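Nrps/pks (Streptomyces albus, PDB 4OPE) is a ketosynthase domain of the oxazolomycin synthase and probably catalyses the decarboxylative condensation that lengthens the growing polyketide chain. Local coordinates at residues P493-V501 with A541-A552; I97-L106 with E241-K249. All blocks are in the same frame, centred on the assembly; numbering follows the deposited sequence.

Contact 1. Residues P493-V501 with A541-A552; sequences PMAHRLAVV and APELAEAWVRGA
R497 reaches from strand 496-501 over the last turn of helix 541-550, where its guanidinium slides into a slot walled by W548 and G551. Its CZ stands 4.1 Å from the centroid of the W548 six-membered ring, almost on the ring normal, a cation-pi contact although the two planes are 35° apart. Nearer the strand, R497 CD makes a CH-pi contact over the same indole, 3.8 Å from the centroid of the five-membered ring. A sharp bend at chi2 (-86°) folds the chain to follow this surface. The other wall of the slot is the CA of G551, the positive-phi residue of the Schellman motif that ends the helix. R497 NH1 donates to W548 O at 3.1 Å, on a lone pair in the carbonyl plane, though the bond is bent and the oxygen is tilted from the guanidinium plane. NE, 2.7 Å from M494 O, and NH2 both donate to that carbonyl, so bonds at two sides fix the rotation of the group. P493 CB rests against the far end of the indole at CH2 (3.7 Å), while W548 NE1 bonds to L453 O on the neighbouring strand 449-455.

Farther along, the knobs are small. The A499 methyl fills a hollow formed by A545, W548 CD1 and V549 CG2, touching the last at 3.9 Å. V501 spreads two methyls over the start of the helix, CG1 on A541 CB (3.7 Å) and CG2 on A545 CB. These alanines let the antiparallel elements, at 170°, approach to 7.3 Å between axes. L498 and V500 point to the sheet's other face, onto helices 458-473 and 505-516. A three-stranded antiparallel sheet backed by helices is consistent with the linker domain that flanks type I polyketide synthase ketosynthases.

Contact 2. Residues I97-L106 with E241-K249; sequences IFLQTVWHLL and EGSGAVLLK
T101 carries OG1 anti to its carbonyl carbon (chi1 -64°), S243 swings OG away from its own backbone N (chi1 -165°), and the two hydroxyls meet in a hydrogen bond of 2.8 Å. The pair joins helix 93-108 to strand 242-250, an inner strand of the mixed sheet in the thiolase fold, with the helix crossing at 36°. The strand's backbone is bonded on both flanks, to strands 9-17 and 197-204, and the helix lies across one face of it. I97 CG2 lies against S243 CB at 3.5 Å. The A245 methyl is a small knob between T101 CG2, 3.9 Å away, and L105 CD2, 3.8 Å away. L105 sets both methyls on the strand beyond it: CD1 rests on L247 CB (3.8 Å) and CD2 on the V246 carbonyl. Cutting L105 back to an alanine is likely to open a gap over A245 and L247, with both methyl contacts to the strand lost. L106 CD1 adds a lighter touch on L247 CD2. F98 turns its ring edge to the strand while V102 CG2 covers one of its faces, and F98 CE1 points at G244 O from 3.8 Å.

How the contacts relate
Both contacts lay a helix on a sheet strand, but in different parts of the chain and in different directions: nearly antiparallel in contact 1, obliquely parallel in contact 2. The centre of contact 2 is about 6 Å from the centre of the chain; all its touching residues are buried, and it is mostly apolar, with one hydroxyl pair. The centre of contact 1 is about 31 Å from the centre of the chain, and the contact is partly buried; there an arginine charge is met by an indole face and carbonyl oxygens, beside a patch of small methyls. Yet their margins meet: CE of M494, a selenomethionine here, packs against W103 CZ2 of helix 93-108, so the ketosynthase core directly touches what is probably the flanking domain.

Contact 1. Residues P493-V501 with A541-A552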
loop_
_atom_site.group_PDB
_atom_site.type_symbol
_atom_site.label_atom_id
_atom_site.label_comp_id
_atom_site.label_asym_id
_atom_site.label_seq_id
_atom_site.Cartn_x
_atom_site.Cartn_y
_atom_site.Cartn_z
ATOM N N PRO A 493 -21.201 -6.603 23.664
ATOM C CA PRO A 493 -22.160 -6.036 24.628
ATOM C C PRO A 493 -21.732 -4.655 25.064
ATOM O O PRO A 493 -20.568 -4.443 25.389
ATOM C CB PRO A 493 -22.095 -7.018 25.825
ATOM C CG PRO A 493 -21.417 -8.235 25.299
ATOM C CD PRO A 493 -20.478 -7.755 24.234
HETATM N N MSE A 494 -22.681 -3.738 25.096
HETATM C CA MSE A 494 -22.441 -2.386 25.520
HETATM C C MSE A 494 -23.302 -1.996 26.719
HETATM O O MSE A 494 -24.020 -2.809 27.311
HETATM C CB MSE A 494 -22.814 -1.607 24.290
HETATM C CG MSE A 494 -21.927 -1.887 23.074
HETATM SE SE MSE A 494 -22.361 -0.552 21.670
HETATM C CE MSE A 494 -21.422 -1.492 20.222
ATOM N N ALA A 495 -23.229 -0.736 27.103
ATOM C CA ALA A 495 -23.756 -0.303 28.389
ATOM C C ALA A 495 -25.264 -0.386 28.477
ATOM O O ALA A 495 -25.768 -0.934 29.477
ATOM C CB ALA A 495 -23.297 1.112 28.692
ATOM N N HIS A 496 -25.991 0.156 27.486
ATOM C CA HIS A 496 -27.476 0.246 27.587
ATOM C C HIS A 496 -28.138 -0.984 27.034
ATOM O O HIS A 496 -27.875 -1.372 25.921
ATOM C CB HIS A 496 -28.016 1.492 26.905
ATOM C CG HIS A 496 -27.606 2.738 27.595
ATOM N ND1 HIS A 496 -28.517 3.608 28.152
ATOM C CD2 HIS A 496 -26.378 3.190 27.951
ATOM C CE1 HIS A 496 -27.866 4.561 28.800
ATOM N NE2 HIS A 496 -26.566 4.339 28.680
ATOM N N ARG A 497 -29.013 -1.609 27.802
ATOM C CA ARG A 497 -29.481 -2.957 27.481
ATOM C C ARG A 497 -30.954 -2.982 27.247
ATOM O O ARG A 497 -31.720 -2.284 27.912
ATOM C CB ARG A 497 -29.141 -3.919 28.624
ATOM C CG ARG A 497 -27.653 -3.983 28.982
ATOM C CD ARG A 497 -26.972 -4.985 28.101
ATOM N NE ARG A 497 -25.538 -4.906 28.199
ATOM C CZ ARG A 497 -24.732 -5.877 28.612
ATOM N NH1 ARG A 497 -25.164 -7.070 28.983
ATOM N NH2 ARG A 497 -23.446 -5.644 28.611
ATOM N N LEU A 498 -31.344 -3.808 26.296
ATOM C CA LEU A 498 -32.750 -4.179 26.087
ATOM C C LEU A 498 -32.873 -5.717 25.868
ATOM O O LEU A 498 -32.018 -6.315 25.260
ATOM C CB LEU A 498 -33.334 -3.396 24.923
ATOM C CG LEU A 498 -34.807 -3.625 24.682
ATOM C CD1 LEU A 498 -35.428 -2.386 24.069
ATOM C CD2 LEU A 498 -35.063 -4.797 23.764
ATOM N N ALA A 499 -33.928 -6.349 26.374
ATOM C CA ALA A 499 -34.164 -7.758 26.074
ATOM C C ALA A 499 -35.623 -8.113 25.996
ATOM O O ALA A 499 -36.477 -7.519 26.685
ATOM C CB ALA A 499 -33.494 -8.639 27.102
ATOM N N VAL A 500 -35.908 -9.102 25.166
ATOM C CA VAL A 500 -37.257 -9.598 25.010
ATOM C C VAL A 500 -37.197 -11.097 24.893
ATOM O O VAL A 500 -36.292 -11.670 24.273
ATOM C CB VAL A 500 -37.912 -9.082 23.730
ATOM C CG1 VAL A 500 -39.406 -9.238 23.812
ATOM C CG2 VAL A 500 -37.556 -7.618 23.505
ATOM N N VAL A 501 -38.171 -11.737 25.508
ATOM C CA VAL A 501 -38.406 -13.153 25.324
ATOM C C VAL A 501 -39.429 -13.293 24.243
ATOM O O VAL A 501 -40.408 -12.559 24.240
ATOM C CB VAL A 501 -38.925 -13.795 26.587
ATOM C CG1 VAL A 501 -38.940 -15.299 26.394
ATOM C CG2 VAL A 501 -38.016 -13.408 27.737
ATOM N N ALA A 541 -35.018 -18.663 28.758
ATOM C CA ALA A 541 -34.938 -17.353 28.144
ATOM C C ALA A 541 -35.201 -16.200 29.133
ATOM O O ALA A 541 -34.465 -15.235 29.153
ATOM C CB ALA A 541 -35.891 -17.305 26.943
ATOM N N PRO A 542 -36.259 -16.297 29.957
ATOM C CA PRO A 542 -36.493 -15.250 30.977
ATOM C C PRO A 542 -35.277 -15.029 31.872
ATOM O O PRO A 542 -34.947 -13.889 32.240
ATOM C CB PRO A 542 -37.635 -15.807 31.820
ATOM C CG PRO A 542 -38.230 -16.917 31.031
ATOM C CD PRO A 542 -37.196 -17.423 30.073
ATOM N N GLU A 543 -34.617 -16.122 32.220
ATOM C CA GLU A 543 -33.400 -16.052 33.030
ATOM C C GLU A 543 -32.290 -15.368 32.294
ATOM O O GLU A 543 -31.571 -14.578 32.875
ATOM C CB GLU A 543 -32.940 -17.457 33.466
ATOM C CG GLU A 543 -33.856 -18.099 34.480
ATOM C CD GLU A 543 -33.388 -19.482 34.881
ATOM O OE1 GLU A 543 -33.617 -20.435 34.087
ATOM O OE2 GLU A 543 -32.843 -19.614 36.028
ATOM N N LEU A 544 -32.169 -15.693 31.019
ATOM C CA LEU A 544 -31.190 -15.081 30.116
ATOM C C LEU A 544 -31.478 -13.626 29.892
ATOM O O LEU A 544 -30.592 -12.783 30.030
ATOM C CB LEU A 544 -31.154 -15.811 28.772
ATOM C CG LEU A 544 -30.741 -17.304 28.880
ATOM C CD1 LEU A 544 -30.636 -17.967 27.516
ATOM C CD2 LEU A 544 -29.439 -17.450 29.633
ATOM N N ALA A 545 -32.724 -13.338 29.575
ATOM C CA ALA A 545 -33.186 -11.976 29.478
ATOM C C ALA A 545 -32.841 -11.165 30.701
ATOM O O ALA A 545 -32.314 -10.091 30.598
ATOM C CB ALA A 545 -34.684 -11.967 29.264
ATOM N N GLU A 546 -33.139 -11.658 31.880
ATOM C CA GLU A 546 -32.896 -10.845 33.091
ATOM C C GLU A 546 -31.397 -10.572 33.335
ATOM O O GLU A 546 -31.007 -9.526 33.836
ATOM C CB GLU A 546 -33.566 -11.495 34.317
ATOM C CG GLU A 546 -35.107 -11.365 34.337
ATOM C CD GLU A 546 -35.786 -12.138 35.496
ATOM O OE1 GLU A 546 -35.324 -13.257 35.834
ATOM O OE2 GLU A 546 -36.786 -11.635 36.083
ATOM N N ALA A 547 -30.558 -11.525 32.975
ATOM C CA ALA A 547 -29.134 -11.402 33.187
ATOM C C ALA A 547 -28.531 -10.384 32.245
ATOM O O ALA A 547 -27.724 -9.593 32.645
ATOM C CB ALA A 547 -28.475 -12.762 32.997
ATOM N N TRP A 548 -28.948 -10.422 30.982
ATOM C CA TRP A 548 -28.538 -9.478 29.991
ATOM C C TRP A 548 -28.820 -8.060 30.395
ATOM O O TRP A 548 -27.955 -7.190 30.291
ATOM C CB TRP A 548 -29.252 -9.785 28.681
ATOM C CG TRP A 548 -28.867 -8.874 27.554
ATOM C CD1 TRP A 548 -29.642 -7.873 26.971
ATOM C CD2 TRP A 548 -27.628 -8.854 26.901
ATOM N NE1 TRP A 548 -28.927 -7.260 25.992
ATOM C CE2 TRP A 548 -27.686 -7.847 25.927
ATOM C CE3 TRP A 548 -26.466 -9.598 27.038
ATOM C CZ2 TRP A 548 -26.617 -7.567 25.090
ATOM C CZ3 TRP A 548 -25.386 -9.321 26.209
ATOM C CH2 TRP A 548 -25.472 -8.313 25.249
ATOM N N VAL A 549 -30.038 -7.802 30.830
ATOM C CA VAL A 549 -30.399 -6.478 31.334
ATOM C C VAL A 549 -29.595 -6.022 32.567
ATOM O O VAL A 549 -29.271 -4.825 32.684
ATOM C CB VAL A 549 -31.923 -6.397 31.551
ATOM C CG1 VAL A 549 -32.326 -5.122 32.250
ATOM C CG2 VAL A 549 -32.589 -6.471 30.176
ATOM N N ARG A 550 -29.216 -6.945 33.451
ATOM C CA ARG A 550 -28.280 -6.560 34.559
ATOM C C ARG A 550 -26.867 -6.170 34.107
ATOM O O ARG A 550 -26.144 -5.460 34.847
ATOM C CB ARG A 550 -28.067 -7.681 35.559
ATOM C CG ARG A 550 -29.285 -8.176 36.292
ATOM C CD ARG A 550 -28.839 -9.093 37.409
ATOM N NE ARG A 550 -28.516 -10.455 36.985
ATOM C CZ ARG A 550 -29.423 -11.407 36.816
ATOM N NH1 ARG A 550 -30.731 -11.168 36.966
ATOM N NH2 ARG A 550 -29.035 -12.604 36.454
ATOM N N GLY A 551 -26.466 -6.670 32.935
ATOM C CA GLY A 551 -25.144 -6.397 32.369
ATOM C C GLY A 551 -24.317 -7.628 32.077
ATOM O O GLY A 551 -23.161 -7.515 31.668
ATOM N N ALA A 552 -24.906 -8.798 32.262
ATOM C CA ALA A 552 -24.181 -10.056 32.158
ATOM C C ALA A 552 -24.163 -10.557 30.734
ATOM O O ALA A 552 -25.161 -10.451 30.030
ATOM C CB ALA A 552 -24.823 -11.118 33.047
#

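Contact 2. Residues I97-L106 with E241-K249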
loop_
_atom_site.group_PDB
_atom_site.type_symbol
_atom_site.label_atom_id
_atom_site.label_comp_id
_atom_site.label_asym_id
_atom_site.label_seq_id
_atom_site.Cartn_x
_atom_site.Cartn_y
_atom_site.Cartn_z
ATOM N N ILE A 97 -15.068 6.708 7.765
ATOM C CA ILE A 97 -16.051 5.808 7.215
ATOM C C ILE A 97 -15.553 4.383 7.242
ATOM O O ILE A 97 -16.309 3.448 7.533
ATOM C CB ILE A 97 -16.411 6.249 5.806
ATOM C CG1 ILE A 97 -17.254 7.518 5.936
ATOM C CG2 ILE A 97 -17.152 5.141 5.070
ATOM C CD1 ILE A 97 -17.699 8.096 4.618
ATOM N N PHE A 98 -14.284 4.203 6.941
ATOM C CA PHE A 98 -13.738 2.880 6.991
ATOM C C PHE A 98 -13.789 2.259 8.410
ATOM O O PHE A 98 -13.937 1.052 8.566
ATOM C CB PHE A 98 -12.323 2.886 6.448
ATOM C CG PHE A 98 -11.802 1.541 6.144
ATOM C CD1 PHE A 98 -12.414 0.747 5.198
ATOM C CD2 PHE A 98 -10.728 1.057 6.791
ATOM C CE1 PHE A 98 -11.947 -0.529 4.908
ATOM C CE2 PHE A 98 -10.251 -0.225 6.503
ATOM C CZ PHE A 98 -10.870 -1.015 5.564
ATOM N N LEU A 99 -13.697 3.087 9.433
ATOM C CA LEU A 99 -13.832 2.586 10.776
ATOM C C LEU A 99 -15.223 2.017 11.006
ATOM O O LEU A 99 -15.390 0.901 11.531
ATOM C CB LEU A 99 -13.596 3.684 11.774
ATOM C CG LEU A 99 -12.189 3.877 12.263
ATOM C CD1 LEU A 99 -12.185 5.201 12.987
ATOM C CD2 LEU A 99 -11.750 2.761 13.197
ATOM N N GLN A 100 -16.237 2.758 10.590
ATOM C CA GLN A 100 -17.589 2.237 10.713
ATOM C C GLN A 100 -17.786 0.979 9.854
ATOM O O GLN A 100 -18.418 0.025 10.301
ATOM C CB GLN A 100 -18.617 3.317 10.431
ATOM C CG GLN A 100 -18.447 4.528 11.381
ATOM C CD GLN A 100 -19.431 5.670 11.080
ATOM O OE1 GLN A 100 -19.860 5.813 9.974
ATOM N NE2 GLN A 100 -19.736 6.500 12.059
ATOM N N THR A 101 -17.206 0.956 8.656
ATOM C CA THR A 101 -17.286 -0.207 7.798
ATOM C C THR A 101 -16.696 -1.417 8.475
ATOM O O THR A 101 -17.298 -2.482 8.508
ATOM C CB THR A 101 -16.546 0.073 6.492
ATOM O OG1 THR A 101 -17.227 1.135 5.808
ATOM C CG2 THR A 101 -16.454 -1.161 5.616
ATOM N N VAL A 102 -15.545 -1.276 9.091
ATOM C CA VAL A 102 -14.959 -2.446 9.751
ATOM C C VAL A 102 -15.824 -2.930 10.889
ATOM O O VAL A 102 -16.020 -4.139 11.065
ATOM C CB VAL A 102 -13.523 -2.211 10.198
ATOM C CG1 VAL A 102 -12.994 -3.427 10.934
ATOM C CG2 VAL A 102 -12.677 -1.955 8.960
ATOM N N TRP A 103 -16.373 -1.993 11.644
ATOM C CA TRP A 103 -17.315 -2.359 12.701
ATOM C C TRP A 103 -18.452 -3.190 12.103
ATOM O O TRP A 103 -18.790 -4.264 12.635
ATOM C CB TRP A 103 -17.913 -1.140 13.412
ATOM C CG TRP A 103 -18.719 -1.575 14.586
ATOM C CD1 TRP A 103 -20.055 -1.858 14.624
ATOM C CD2 TRP A 103 -18.215 -1.829 15.906
ATOM N NE1 TRP A 103 -20.427 -2.265 15.899
ATOM C CE2 TRP A 103 -19.316 -2.273 16.700
ATOM C CE3 TRP A 103 -16.950 -1.728 16.493
ATOM C CZ2 TRP A 103 -19.173 -2.629 18.038
ATOM C CZ3 TRP A 103 -16.810 -2.069 17.840
ATOM C CH2 TRP A 103 -17.914 -2.509 18.594
ATOM N N HIS A 104 -19.053 -2.710 11.008
ATOM C CA HIS A 104 -20.162 -3.433 10.444
ATOM C C HIS A 104 -19.731 -4.756 9.833
ATOM O O HIS A 104 -20.497 -5.715 9.857
ATOM C CB HIS A 104 -20.900 -2.596 9.451
ATOM C CG HIS A 104 -21.655 -1.470 10.071
ATOM N ND1 HIS A 104 -21.729 -0.221 9.500
ATOM C CD2 HIS A 104 -22.378 -1.407 11.210
ATOM C CE1 HIS A 104 -22.471 0.567 10.255
ATOM N NE2 HIS A 104 -22.889 -0.136 11.293
ATOM N N LEU A 105 -18.511 -4.832 9.331
ATOM C CA LEU A 105 -17.996 -6.097 8.835
ATOM C C LEU A 105 -18.000 -7.168 9.941
ATOM O O LEU A 105 -18.410 -8.345 9.713
ATOM C CB LEU A 105 -16.559 -5.909 8.304
ATOM C CG LEU A 105 -15.678 -7.127 8.022
ATOM C CD1 LEU A 105 -16.391 -7.898 6.937
ATOM C CD2 LEU A 105 -14.283 -6.765 7.529
ATOM N N LEU A 106 -17.524 -6.802 11.135
ATOM C CA LEU A 106 -17.431 -7.794 12.198
ATOM C C LEU A 106 -18.823 -8.270 12.574
ATOM O O LEU A 106 -19.063 -9.468 12.759
ATOM C CB LEU A 106 -16.701 -7.230 13.368
ATOM C CG LEU A 106 -15.204 -7.515 13.431
ATOM C CD1 LEU A 106 -14.474 -7.647 12.108
ATOM C CD2 LEU A 106 -14.563 -6.478 14.314
ATOM N N GLU A 241 -18.362 7.058 -5.082
ATOM C CA GLU A 241 -17.851 6.929 -3.744
ATOM C C GLU A 241 -18.198 5.543 -3.144
ATOM O O GLU A 241 -19.135 4.874 -3.556
ATOM C CB GLU A 241 -18.451 8.008 -2.895
ATOM C CG GLU A 241 -17.981 9.404 -3.238
ATOM C CD GLU A 241 -18.588 10.466 -2.318
ATOM O OE1 GLU A 241 -17.894 11.419 -1.918
ATOM O OE2 GLU A 241 -19.769 10.353 -1.972
ATOM N N GLY A 242 -17.398 5.089 -2.209
ATOM C CA GLY A 242 -17.698 3.832 -1.569
ATOM C C GLY A 242 -16.714 3.417 -0.498
ATOM O O GLY A 242 -15.582 3.875 -0.449
ATOM N N SER A 243 -17.169 2.512 0.337
ATOM C CA SER A 243 -16.364 1.916 1.378
ATOM C C SER A 243 -16.783 0.455 1.454
ATOM O O SER A 243 -18.003 0.154 1.438
ATOM C CB SER A 243 -16.706 2.565 2.708
ATOM O OG SER A 243 -15.733 2.281 3.677
ATOM N N GLY A 244 -15.800 -0.453 1.530
ATOM C CA GLY A 244 -16.123 -1.822 1.644
ATOM C C GLY A 244 -15.031 -2.646 2.227
ATOM O O GLY A 244 -13.868 -2.316 2.115
ATOM N N ALA A 245 -15.421 -3.756 2.854
ATOM C CA ALA A 245 -14.449 -4.661 3.418
ATOM C C ALA A 245 -15.021 -6.062 3.521
ATOM O O ALA A 245 -16.227 -6.243 3.692
ATOM C CB ALA A 245 -14.046 -4.156 4.790
ATOM N N VAL A 246 -14.133 -7.040 3.418
ATOM C CA VAL A 246 -14.475 -8.405 3.632
ATOM C C VAL A 246 -13.574 -8.940 4.730
ATOM O O VAL A 246 -12.486 -8.391 5.019
ATOM C CB VAL A 246 -14.246 -9.245 2.360
ATOM C CG1 VAL A 246 -15.189 -8.828 1.252
ATOM C CG2 VAL A 246 -12.820 -9.143 1.862
ATOM N N LEU A 247 -13.990 -10.052 5.325
ATOM C CA LEU A 247 -13.204 -10.659 6.426
ATOM C C LEU A 247 -12.794 -12.036 6.002
ATOM O O LEU A 247 -13.631 -12.823 5.565
ATOM C CB LEU A 247 -14.007 -10.710 7.737
ATOM C CG LEU A 247 -13.183 -11.160 8.969
ATOM C CD1 LEU A 247 -12.157 -10.140 9.352
ATOM C CD2 LEU A 247 -14.065 -11.370 10.160
ATOM N N LEU A 248 -11.505 -12.307 6.137
ATOM C CA LEU A 248 -10.886 -13.506 5.584
ATOM C C LEU A 248 -10.331 -14.451 6.656
ATOM O O LEU A 248 -9.930 -14.019 7.740
ATOM C CB LEU A 248 -9.770 -13.089 4.646
ATOM C CG LEU A 248 -10.187 -12.140 3.516
ATOM C CD1 LEU A 248 -8.980 -11.400 2.959
ATOM C CD2 LEU A 248 -10.875 -12.918 2.410
ATOM N N LYS A 249 -10.311 -15.734 6.329
ATOM C CA LYS A 249 -10.056 -16.818 7.293
ATOM C C LYS A 249 -9.636 -18.065 6.516
ATOM O O LYS A 249 -10.075 -18.242 5.385
ATOM C CB LYS A 249 -11.365 -17.173 7.992
ATOM C CG LYS A 249 -11.365 -17.272 9.500
ATOM C CD LYS A 249 -12.708 -16.826 10.031
ATOM C CE LYS A 249 -12.729 -16.670 11.552
ATOM N NZ LYS A 249 -13.667 -15.566 11.960
#